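Local coordinates for protein intracellular serine protease (Bacillus licheniformis, PDB 4ZOQ) that probably acts as a subtilisin-family serine endopeptidase on lanthipeptide substrates, with the present chain forming its N-terminal prodomain, at residues A55-I58 against F63-V66; L45-Q50 against K78-K83. All coordinates share one frame; numbering follows the deposited sequence.

Contact 1: A55-I58 against F63-V66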
loop_
_atom_site.group_PDB
_atom_site.type_symbol
_atom_site.label_atom_id
_atom_site.label_comp_id
_atom_site.label_asym_id
_atom_site.label_seq_id
_atom_site.Cartn_x
_atom_site.Cartn_y
_atom_site.Cartn_z
ATOM N N ALA A 55 -5.333 -26.648 -7.778
ATOM C CA ALA A 55 -4.345 -25.675 -8.185
ATOM C C ALA A 55 -5.009 -24.372 -8.599
ATOM O O ALA A 55 -5.781 -24.306 -9.569
ATOM C CB ALA A 55 -3.523 -26.224 -9.334
ATOM N N ASP A 56 -4.678 -23.326 -7.855
ATOM C CA ASP A 56 -5.223 -22.003 -8.089
ATOM C C ASP A 56 -4.121 -21.180 -8.701
ATOM O O ASP A 56 -3.133 -20.889 -8.048
ATOM C CB ASP A 56 -5.702 -21.378 -6.787
ATOM C CG ASP A 56 -6.429 -20.064 -6.998
ATOM O OD1 ASP A 56 -6.389 -19.527 -8.129
ATOM O OD2 ASP A 56 -6.989 -19.535 -6.007
ATOM N N VAL A 57 -4.289 -20.811 -9.962
ATOM C CA VAL A 57 -3.225 -20.160 -10.699
ATOM C C VAL A 57 -3.572 -18.724 -10.956
ATOM O O VAL A 57 -4.715 -18.409 -11.304
ATOM C CB VAL A 57 -2.956 -20.831 -12.040
ATOM C CG1 VAL A 57 -1.639 -20.336 -12.615
ATOM C CG2 VAL A 57 -2.927 -22.318 -11.862
ATOM N N ILE A 58 -2.589 -17.856 -10.713
ATOM C CA ILE A 58 -2.617 -16.471 -11.157
ATOM C C ILE A 58 -2.015 -16.444 -12.545
ATOM O O ILE A 58 -0.791 -16.428 -12.702
ATOM C CB ILE A 58 -1.849 -15.514 -10.183
ATOM C CG1 ILE A 58 -2.369 -15.661 -8.757
ATOM C CG2 ILE A 58 -1.993 -14.045 -10.609
ATOM C CD1 ILE A 58 -1.472 -15.036 -7.713
ATOM N N PHE A 63 1.832 -18.347 -11.375
ATOM C CA PHE A 63 2.116 -18.681 -9.993
ATOM C C PHE A 63 0.877 -19.279 -9.344
ATOM O O PHE A 63 -0.201 -18.674 -9.342
ATOM C CB PHE A 63 2.609 -17.416 -9.261
ATOM C CG PHE A 63 3.127 -17.662 -7.868
ATOM C CD1 PHE A 63 4.209 -18.492 -7.640
ATOM C CD2 PHE A 63 2.543 -17.017 -6.781
ATOM C CE1 PHE A 63 4.683 -18.705 -6.359
ATOM C CE2 PHE A 63 3.021 -17.225 -5.495
ATOM C CZ PHE A 63 4.095 -18.073 -5.288
ATOM N N ALA A 64 1.032 -20.460 -8.769
ATOM C CA ALA A 64 -0.136 -21.213 -8.356
ATOM C C ALA A 64 -0.060 -21.709 -6.926
ATOM O O ALA A 64 1.006 -22.062 -6.439
ATOM C CB ALA A 64 -0.349 -22.393 -9.302
ATOM N N LYS A 65 -1.204 -21.770 -6.268
ATOM C CA LYS A 65 -1.243 -22.406 -4.966
ATOM C C LYS A 65 -1.918 -23.765 -5.149
ATOM O O LYS A 65 -3.013 -23.873 -5.700
ATOM C CB LYS A 65 -1.980 -21.544 -3.928
ATOM C CG LYS A 65 -2.472 -22.315 -2.697
ATOM C CD LYS A 65 -3.232 -21.427 -1.705
ATOM C CE LYS A 65 -4.431 -20.761 -2.333
ATOM N NZ LYS A 65 -5.465 -21.725 -2.812
ATOM N N VAL A 66 -1.230 -24.814 -4.733
ATOM C CA VAL A 66 -1.757 -26.153 -4.921
ATOM C C VAL A 66 -2.099 -26.717 -3.549
ATOM O O VAL A 66 -1.298 -26.686 -2.617
ATOM C CB VAL A 66 -0.770 -27.080 -5.679
ATOM C CG1 VAL A 66 -0.564 -26.581 -7.097
ATOM C CG2 VAL A 66 0.552 -27.155 -4.967
#

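Contact 2: L45-Q50 against K78-K83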
loop_
_atom_site.group_PDB
_atom_site.type_symbol
_atom_site.label_atom_id
_atom_site.label_comp_id
_atom_site.label_asym_id
_atom_site.label_seq_id
_atom_site.Cartn_x
_atom_site.Cartn_y
_atom_site.Cartn_z
ATOM N N LEU A 45 -3.076 -27.415 -14.948
ATOM C CA LEU A 45 -4.426 -27.678 -14.464
ATOM C C LEU A 45 -4.914 -29.063 -14.844
ATOM O O LEU A 45 -5.862 -29.557 -14.244
ATOM C CB LEU A 45 -5.406 -26.631 -14.986
ATOM C CG LEU A 45 -5.201 -25.210 -14.486
ATOM C CD1 LEU A 45 -6.132 -24.257 -15.195
ATOM C CD2 LEU A 45 -5.448 -25.181 -12.987
ATOM N N ASP A 46 -4.246 -29.697 -15.813
ATOM C CA ASP A 46 -4.608 -31.056 -16.222
ATOM C C ASP A 46 -3.880 -32.086 -15.397
ATOM O O ASP A 46 -4.451 -33.118 -15.090
ATOM C CB ASP A 46 -4.307 -31.293 -17.710
ATOM C CG ASP A 46 -5.186 -30.459 -18.656
ATOM O OD1 ASP A 46 -6.282 -29.965 -18.262
ATOM O OD2 ASP A 46 -4.757 -30.305 -19.824
ATOM N N THR A 47 -2.621 -31.838 -15.062
ATOM C CA THR A 47 -1.934 -32.703 -14.115
ATOM C C THR A 47 -2.592 -32.620 -12.718
ATOM O O THR A 47 -2.651 -33.600 -11.978
ATOM C CB THR A 47 -0.458 -32.349 -14.004
ATOM O OG1 THR A 47 0.145 -32.402 -15.303
ATOM C CG2 THR A 47 0.243 -33.328 -13.084
ATOM N N ALA A 48 -3.105 -31.445 -12.363
ATOM C CA ALA A 48 -3.693 -31.277 -11.044
ATOM C C ALA A 48 -5.000 -32.036 -10.905
ATOM O O ALA A 48 -5.310 -32.573 -9.844
ATOM C CB ALA A 48 -3.927 -29.784 -10.751
ATOM N N GLU A 49 -5.752 -32.109 -11.993
ATOM C CA GLU A 49 -7.049 -32.752 -11.947
ATOM C C GLU A 49 -6.887 -34.260 -11.996
ATOM O O GLU A 49 -7.673 -35.013 -11.407
ATOM C CB GLU A 49 -7.886 -32.282 -13.131
ATOM C CG GLU A 49 -9.243 -32.913 -13.236
ATOM C CD GLU A 49 -9.878 -32.565 -14.564
ATOM O OE1 GLU A 49 -9.391 -31.597 -15.203
ATOM O OE2 GLU A 49 -10.858 -33.237 -14.966
ATOM N N GLN A 50 -5.758 -34.683 -12.537
ATOM C CA GLN A 50 -5.466 -36.091 -12.652
ATOM C C GLN A 50 -4.924 -36.642 -11.342
ATOM O O GLN A 50 -4.822 -37.863 -11.160
ATOM C CB GLN A 50 -4.446 -36.262 -13.778
ATOM C CG GLN A 50 -3.652 -37.541 -13.815
ATOM C CD GLN A 50 -2.536 -37.466 -14.848
ATOM O OE1 GLN A 50 -2.519 -36.558 -15.688
ATOM N NE2 GLN A 50 -1.586 -38.399 -14.776
ATOM N N LYS A 78 5.993 -34.551 -9.213
ATOM C CA LYS A 78 6.930 -35.388 -9.943
ATOM C C LYS A 78 6.507 -35.701 -11.371
ATOM O O LYS A 78 7.379 -35.923 -12.212
ATOM C CB LYS A 78 7.108 -36.708 -9.182
ATOM C CG LYS A 78 7.999 -37.753 -9.854
ATOM C CD LYS A 78 8.116 -38.982 -8.955
ATOM C CE LYS A 78 8.855 -40.116 -9.643
ATOM N NZ LYS A 78 10.247 -40.273 -9.118
ATOM N N LYS A 79 5.208 -35.617 -11.681
ATOM C CA LYS A 79 4.781 -35.810 -13.071
ATOM C C LYS A 79 4.463 -34.495 -13.743
ATOM O O LYS A 79 4.352 -34.425 -14.975
ATOM C CB LYS A 79 3.569 -36.764 -13.185
ATOM C CG LYS A 79 3.311 -37.219 -14.641
ATOM C CD LYS A 79 2.786 -38.652 -14.858
ATOM C CE LYS A 79 3.964 -39.640 -15.053
ATOM N NZ LYS A 79 3.656 -40.887 -15.841
ATOM N N LEU A 80 4.424 -33.425 -12.960
ATOM C CA LEU A 80 4.261 -32.127 -13.569
ATOM C C LEU A 80 5.643 -31.749 -14.063
ATOM O O LEU A 80 5.803 -31.087 -15.093
ATOM C CB LEU A 80 3.735 -31.103 -12.570
ATOM C CG LEU A 80 3.623 -29.669 -13.086
ATOM C CD1 LEU A 80 2.547 -29.573 -14.162
ATOM C CD2 LEU A 80 3.369 -28.692 -11.945
ATOM N N ALA A 81 6.639 -32.247 -13.335
ATOM C CA ALA A 81 8.041 -31.979 -13.608
ATOM C C ALA A 81 8.573 -32.674 -14.861
ATOM O O ALA A 81 9.595 -32.255 -15.420
ATOM C CB ALA A 81 8.882 -32.379 -12.399
ATOM N N GLU A 82 7.868 -33.700 -15.336
ATOM C CA GLU A 82 8.317 -34.408 -16.531
ATOM C C GLU A 82 7.897 -33.717 -17.826
ATOM O O GLU A 82 8.447 -34.003 -18.887
ATOM C CB GLU A 82 7.768 -35.845 -16.535
ATOM C CG GLU A 82 7.608 -36.447 -15.147
ATOM C CD GLU A 82 7.060 -37.878 -15.158
ATOM O OE1 GLU A 82 6.649 -38.360 -16.236
ATOM O OE2 GLU A 82 7.005 -38.508 -14.074
ATOM N N LYS A 83 6.927 -32.812 -17.763
ATOM C CA LYS A 83 6.540 -32.103 -18.983
ATOM C C LYS A 83 6.767 -30.599 -18.933
ATOM O O LYS A 83 7.219 -30.004 -19.918
ATOM C CB LYS A 83 5.089 -32.391 -19.349
ATOM C CG LYS A 83 4.820 -33.870 -19.697
ATOM C CD LYS A 83 3.687 -33.961 -20.726
ATOM C CE LYS A 83 3.341 -35.391 -21.114
ATOM N NZ LYS A 83 1.992 -35.424 -21.773
#

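Contact 1: A55-I58 against F63-V66
The carboxylate of Asp56 is approached, but not gripped, by Lys65 of the paired strand. The lysine chain folds over at its last two torsions, so its ammonium comes back across the strands, with NZ 4.0 Å from Asp56 CB and 4.2 Å from Asp56 OD2. That is too far for a salt bridge, and OD2 makes its ion pair with Lys121 of the protease chain instead; Lys65 probably adds a weaker field. The other flat group, the ring of Phe63, leaves from this same face but swings off the neighbouring strand, its CG anti to the backbone N (chi1 -172°), and packs on Leu34 and on Ala154 of the protease chain.

The opposite face is purely apolar. Ala55 CB meets Val66 CG1 at 3.7 Å, and two residues further along, Val57 CG2 meets Ala64 CB at 3.6 Å. Both are non-hydrogen-bonded pairs. Between them Asp56 and Lys65 form a hydrogen-bonded pair: Asp56 N reaches Lys65 O at 2.8 Å almost straight (172°), and Lys65 N returns to Asp56 O at 2.8 Å on a more bent path. Ile58 and Phe63 are the next such pair, Ile58 N bonding to Phe63 O at 2.9 Å. Asp56 O is shared, since Tyr117 OH of the protease chain also hydrogen-bonds to it.

Together the two strands form the beta hairpin of the prodomain, 55-58 being an edge strand of this chain's four-stranded antiparallel sheet. The 63-66 strand pairs on its other side with strand 31-35. Helices 41-49 and 70-80 cover the Ala55, Val57, Ala64 and Val66 face, while the protease chain meets the Asp56, Ile58, Phe63 and Lys65 face.

Contact 2: L45-Q50 against K78-K83
Thr47 OG1, against which the CD1 methyl of Leu80 packs, makes its hydrogen bond with Lys43 O, one turn back in the same helix. The first torsion explains this: OG1 stands beside the backbone N (chi1 -56°), pointing back along the helix, while CG2 is carried anti to that N and out toward the second helix. Leu80 then meets the threonine from across the gap. Its CD1 lies 3.9 Å from Thr47 OG1 and 4.1 Å from Thr47 CB, and its CB sits 4.2 Å from Thr47 CG2, so the leucine crosses the threonine at a slant, touching both its branches.

Beyond this pair, 45-50 and 78-83 touch only lightly. Thr47 CG2 comes within 4.4 Å of the backbone C of Lys79, and Gln50 NE2 lies 4.4 Å from Lys79 CD, an amide nitrogen beside an aliphatic stem and not a polar bond. The Lys79 side chain starts toward helix 41-49 but its end turns off, and NZ makes a long salt bridge, 3.9 Å, with Glu82 OE1 of its own segment. Phe76 of helix 70-80 packs on both Thr47 and Ala48; Phe51 lies against Lys79.

With Thr47 OG1 bonded to Lys43 O and Lys79 in its long salt bridge to Glu82, segments 45-50 and 78-83 meet by van der Waals contact alone. Small buried area and loose distances fit a shallow meeting of two helices on the same face of the sheet, with the leucine buried and the glutamine and lysine at its solvent-facing margin.

The centres of contacts 1 and 2 lie 13 Å apart, on opposite sides of the middle of this small domain. Along the chain the order is helix 41-49, strand 54-58, strand 63-67, helix 70-80, so the hairpin of contact 1 is what separates the two helices brought together in contact 2. They touch directly where helix 41-49 rests on the sheet: Ala55 CB is 3.9 Å from Ala48 CB, and Leu45 also packs on Val57. Two helices on one face of a sheet with strand order 2-3-1-4 give the ferredoxin-like topology known from subtilisin prodomains, leaving the other sheet face to the protease chain.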